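Local coordinates for uncharacterized protein BAD_0989 (Bifidobacterium adolescentis ATCC 15703, PDB 3CYM) that probably acts as a ribonuclease D-like 3'-5' exonuclease that binds nucleic acid and trims it with the help of bound metal ions, at residues S37-E46 with D57-A67. Numbering follows the deposited sequence.
Sequences SHGSLAADAE and DWLVQFKRDGA. With NA (sodium ion), chain B; NA (sodium ion), chain C.
S37 lays its CB against CD of R64 (3.7 Å), while its hydroxyl, hydrogen-bonded to the carbonyl of E33, sits beside the turn at G66 and A67. The R64 guanidinium has the carbonyl oxygen of S37 over one face and reaches G39 side-on: NE (2.9 Å) and NH2 both donate to G39 O, which lies in the guanidinium plane. Stretched out along its length, the arginine chain reaches the corner the backbone turns at G39, where one water bridges the carbonyls of H38 and S40 to the amide of D65. L41 sets CD2 obliquely against CD1 of the F62 ring (3.7 Å). From A42 on, the backbones pair antiparallel, with two-way hydrogen bonds between A42 and K63 and between D44 and Q61. A43 CB, on the same face as F62 and V60, packs on CE1 of that ring. These strands form a beta hairpin in the mixed sheet of the exonuclease domain, whose RNase H-like clan is known for acidic metal sites such as this one. D44, with CG anti to the backbone N (chi1 -152°), spreads its carboxylate over two sodium ions: OD2 binds one at 2.7 Å and OD1 the other, two waters bridging the pair. A45 CB lies against OD2 of D57 and, more loosely, CG2 of V60. E46 curls back through its bent chain, and OE2 joins D44 and D172 on the first sodium. The anti lone pair of E46 OE2 accepts from Q61 NE2 (3.0 Å), a second-shell amide that also donates to A169 O and so probably helps hold the carboxylate in place. Next to the loop that joins the two strands, E46 O accepts from W58 N (2.9 Å) and, weakly, from L59 N, so that W58 and L59 together face E46 in a classic beta bulge.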
# COMPACT_ATOMS: atom_id res chain seq x y z
N SER A 37 24.89 -16.82 -6.00
CA SER A 37 25.23 -15.42 -5.75
C SER A 37 25.45 -15.09 -4.28
O SER A 37 25.15 -15.90 -3.41
CB SER A 37 24.17 -14.51 -6.36
OG SER A 37 24.18 -14.63 -7.78
N HIS A 38 25.99 -13.90 -4.02
CA HIS A 38 26.31 -13.44 -2.65
C HIS A 38 25.65 -12.10 -2.33
O HIS A 38 25.22 -11.36 -3.23
CB HIS A 38 27.83 -13.32 -2.46
CG HIS A 38 28.55 -14.62 -2.53
ND1 HIS A 38 29.02 -15.28 -1.42
CD2 HIS A 38 28.90 -15.39 -3.60
CE1 HIS A 38 29.62 -16.40 -1.79
NE2 HIS A 38 29.56 -16.49 -3.10
N GLY A 39 25.59 -11.78 -1.04
CA GLY A 39 25.01 -10.53 -0.58
C GLY A 39 23.50 -10.46 -0.70
O GLY A 39 22.83 -11.48 -0.91
N SER A 40 22.97 -9.25 -0.60
CA SER A 40 21.54 -9.00 -0.45
C SER A 40 20.72 -9.15 -1.73
O SER A 40 21.24 -9.00 -2.84
CB SER A 40 21.31 -7.60 0.12
OG SER A 40 21.96 -7.43 1.36
N LEU A 41 19.43 -9.42 -1.55
CA LEU A 41 18.49 -9.53 -2.65
C LEU A 41 17.71 -8.23 -2.81
O LEU A 41 16.87 -7.89 -1.97
CB LEU A 41 17.53 -10.70 -2.40
CG LEU A 41 16.53 -11.04 -3.52
CD1 LEU A 41 17.20 -11.75 -4.69
CD2 LEU A 41 15.40 -11.88 -2.99
N ALA A 42 18.01 -7.49 -3.88
CA ALA A 42 17.18 -6.35 -4.29
C ALA A 42 15.85 -6.89 -4.79
O ALA A 42 15.83 -7.76 -5.66
CB ALA A 42 17.89 -5.57 -5.38
N ALA A 43 14.73 -6.38 -4.26
CA ALA A 43 13.40 -6.87 -4.62
C ALA A 43 12.39 -5.76 -4.93
O ALA A 43 12.52 -4.64 -4.43
CB ALA A 43 12.85 -7.78 -3.55
N ASP A 44 11.40 -6.09 -5.76
CA ASP A 44 10.25 -5.21 -6.04
C ASP A 44 9.12 -6.00 -6.70
O ASP A 44 9.30 -7.17 -7.06
CB ASP A 44 10.67 -4.04 -6.94
CG ASP A 44 9.82 -2.82 -6.74
OD1 ASP A 44 8.96 -2.82 -5.84
OD2 ASP A 44 9.97 -1.84 -7.49
N ALA A 45 7.97 -5.36 -6.88
CA ALA A 45 6.83 -5.98 -7.55
C ALA A 45 5.97 -4.93 -8.23
O ALA A 45 5.83 -3.81 -7.74
CB ALA A 45 6.00 -6.79 -6.58
N GLU A 46 5.38 -5.32 -9.35
CA GLU A 46 4.43 -4.45 -10.04
C GLU A 46 3.02 -5.03 -9.98
O GLU A 46 2.83 -6.24 -10.04
CB GLU A 46 4.84 -4.23 -11.49
CG GLU A 46 6.24 -3.62 -11.70
CD GLU A 46 6.48 -2.36 -10.89
OE1 GLU A 46 5.63 -1.45 -10.89
OE2 GLU A 46 7.55 -2.25 -10.24
N ASP A 57 0.29 -9.37 -7.86
CA ASP A 57 1.47 -9.00 -8.60
C ASP A 57 1.40 -9.55 -10.02
O ASP A 57 1.16 -10.74 -10.23
CB ASP A 57 2.73 -9.49 -7.88
CG ASP A 57 2.95 -8.84 -6.52
OD1 ASP A 57 2.38 -7.75 -6.26
OD2 ASP A 57 3.70 -9.41 -5.70
N TRP A 58 1.59 -8.66 -11.00
CA TRP A 58 1.69 -9.05 -12.39
C TRP A 58 3.13 -9.06 -12.88
O TRP A 58 3.42 -9.41 -14.03
CB TRP A 58 0.81 -8.13 -13.23
CG TRP A 58 -0.63 -8.52 -13.11
CD1 TRP A 58 -1.53 -8.06 -12.18
CD2 TRP A 58 -1.32 -9.49 -13.89
NE1 TRP A 58 -2.74 -8.68 -12.36
CE2 TRP A 58 -2.65 -9.56 -13.40
CE3 TRP A 58 -0.96 -10.31 -14.97
CZ2 TRP A 58 -3.61 -10.40 -13.95
CZ3 TRP A 58 -1.91 -11.14 -15.52
CH2 TRP A 58 -3.22 -11.19 -15.00
N LEU A 59 4.03 -8.67 -11.98
CA LEU A 59 5.47 -8.78 -12.21
C LEU A 59 6.19 -8.76 -10.87
O LEU A 59 5.72 -8.16 -9.90
CB LEU A 59 5.99 -7.65 -13.11
CG LEU A 59 7.44 -7.74 -13.62
CD1 LEU A 59 7.72 -8.98 -14.46
CD2 LEU A 59 7.80 -6.51 -14.40
N VAL A 60 7.34 -9.43 -10.83
CA VAL A 60 8.15 -9.54 -9.64
C VAL A 60 9.61 -9.37 -10.09
O VAL A 60 10.04 -10.00 -11.05
CB VAL A 60 7.82 -10.88 -8.93
CG1 VAL A 60 9.02 -11.51 -8.37
CG2 VAL A 60 6.76 -10.69 -7.84
N GLN A 61 10.35 -8.48 -9.42
CA GLN A 61 11.68 -8.07 -9.88
C GLN A 61 12.73 -8.36 -8.82
O GLN A 61 12.55 -7.98 -7.66
CB GLN A 61 11.74 -6.58 -10.24
CG GLN A 61 10.70 -6.09 -11.22
CD GLN A 61 9.68 -5.18 -10.59
OE1 GLN A 61 8.58 -5.60 -10.28
NE2 GLN A 61 10.05 -3.92 -10.39
N PHE A 62 13.81 -9.01 -9.23
CA PHE A 62 14.92 -9.33 -8.34
C PHE A 62 16.27 -8.99 -8.92
O PHE A 62 16.44 -8.97 -10.13
CB PHE A 62 14.89 -10.81 -7.94
CG PHE A 62 13.68 -11.18 -7.16
CD1 PHE A 62 13.45 -10.61 -5.90
CD2 PHE A 62 12.75 -12.06 -7.67
CE1 PHE A 62 12.31 -10.93 -5.17
CE2 PHE A 62 11.61 -12.39 -6.94
CZ PHE A 62 11.39 -11.82 -5.69
N LYS A 63 17.22 -8.71 -8.04
CA LYS A 63 18.62 -8.60 -8.43
C LYS A 63 19.49 -9.14 -7.31
O LYS A 63 19.28 -8.84 -6.13
CB LYS A 63 19.01 -7.14 -8.75
CG LYS A 63 20.37 -7.04 -9.41
CD LYS A 63 20.88 -5.63 -9.55
CE LYS A 63 22.13 -5.64 -10.41
NZ LYS A 63 22.73 -4.29 -10.58
N ARG A 64 20.47 -9.95 -7.70
CA ARG A 64 21.54 -10.34 -6.80
C ARG A 64 22.85 -10.29 -7.57
O ARG A 64 22.89 -10.65 -8.75
CB ARG A 64 21.30 -11.74 -6.26
CG ARG A 64 21.74 -11.91 -4.83
CD ARG A 64 21.35 -13.24 -4.26
NE ARG A 64 21.90 -13.36 -2.92
CZ ARG A 64 22.02 -14.49 -2.23
NH1 ARG A 64 21.61 -15.64 -2.74
NH2 ARG A 64 22.54 -14.45 -1.01
N ASP A 65 23.91 -9.84 -6.90
CA ASP A 65 25.24 -9.69 -7.51
C ASP A 65 25.74 -11.00 -8.12
O ASP A 65 26.03 -11.96 -7.42
CB ASP A 65 26.24 -9.16 -6.46
CG ASP A 65 27.58 -8.77 -7.06
OD1 ASP A 65 28.60 -8.85 -6.34
OD2 ASP A 65 27.64 -8.39 -8.25
N GLY A 66 25.79 -11.03 -9.45
CA GLY A 66 26.22 -12.22 -10.18
C GLY A 66 25.10 -12.91 -10.93
O GLY A 66 25.31 -13.46 -12.01
N ALA A 67 23.91 -12.88 -10.34
CA ALA A 67 22.72 -13.44 -10.98
C ALA A 67 22.10 -12.41 -11.91
O ALA A 67 21.41 -12.77 -12.86
CB ALA A 67 21.71 -13.88 -9.93
NA NA B . 8.10 -0.27 -8.54
NA NA C . 6.92 -1.22 -4.90
O HOH W 1 23.57 -9.13 -3.84
O HOH W 2 27.78 -13.06 -6.09
O HOH W 3 6.20 -1.22 -7.52
O HOH W 4 6.38 1.12 -9.67
O HOH W 5 8.27 0.32 -6.26
O HOH W 6 9.03 -1.69 -3.48
O HOH W 7 6.55 -0.33 -2.69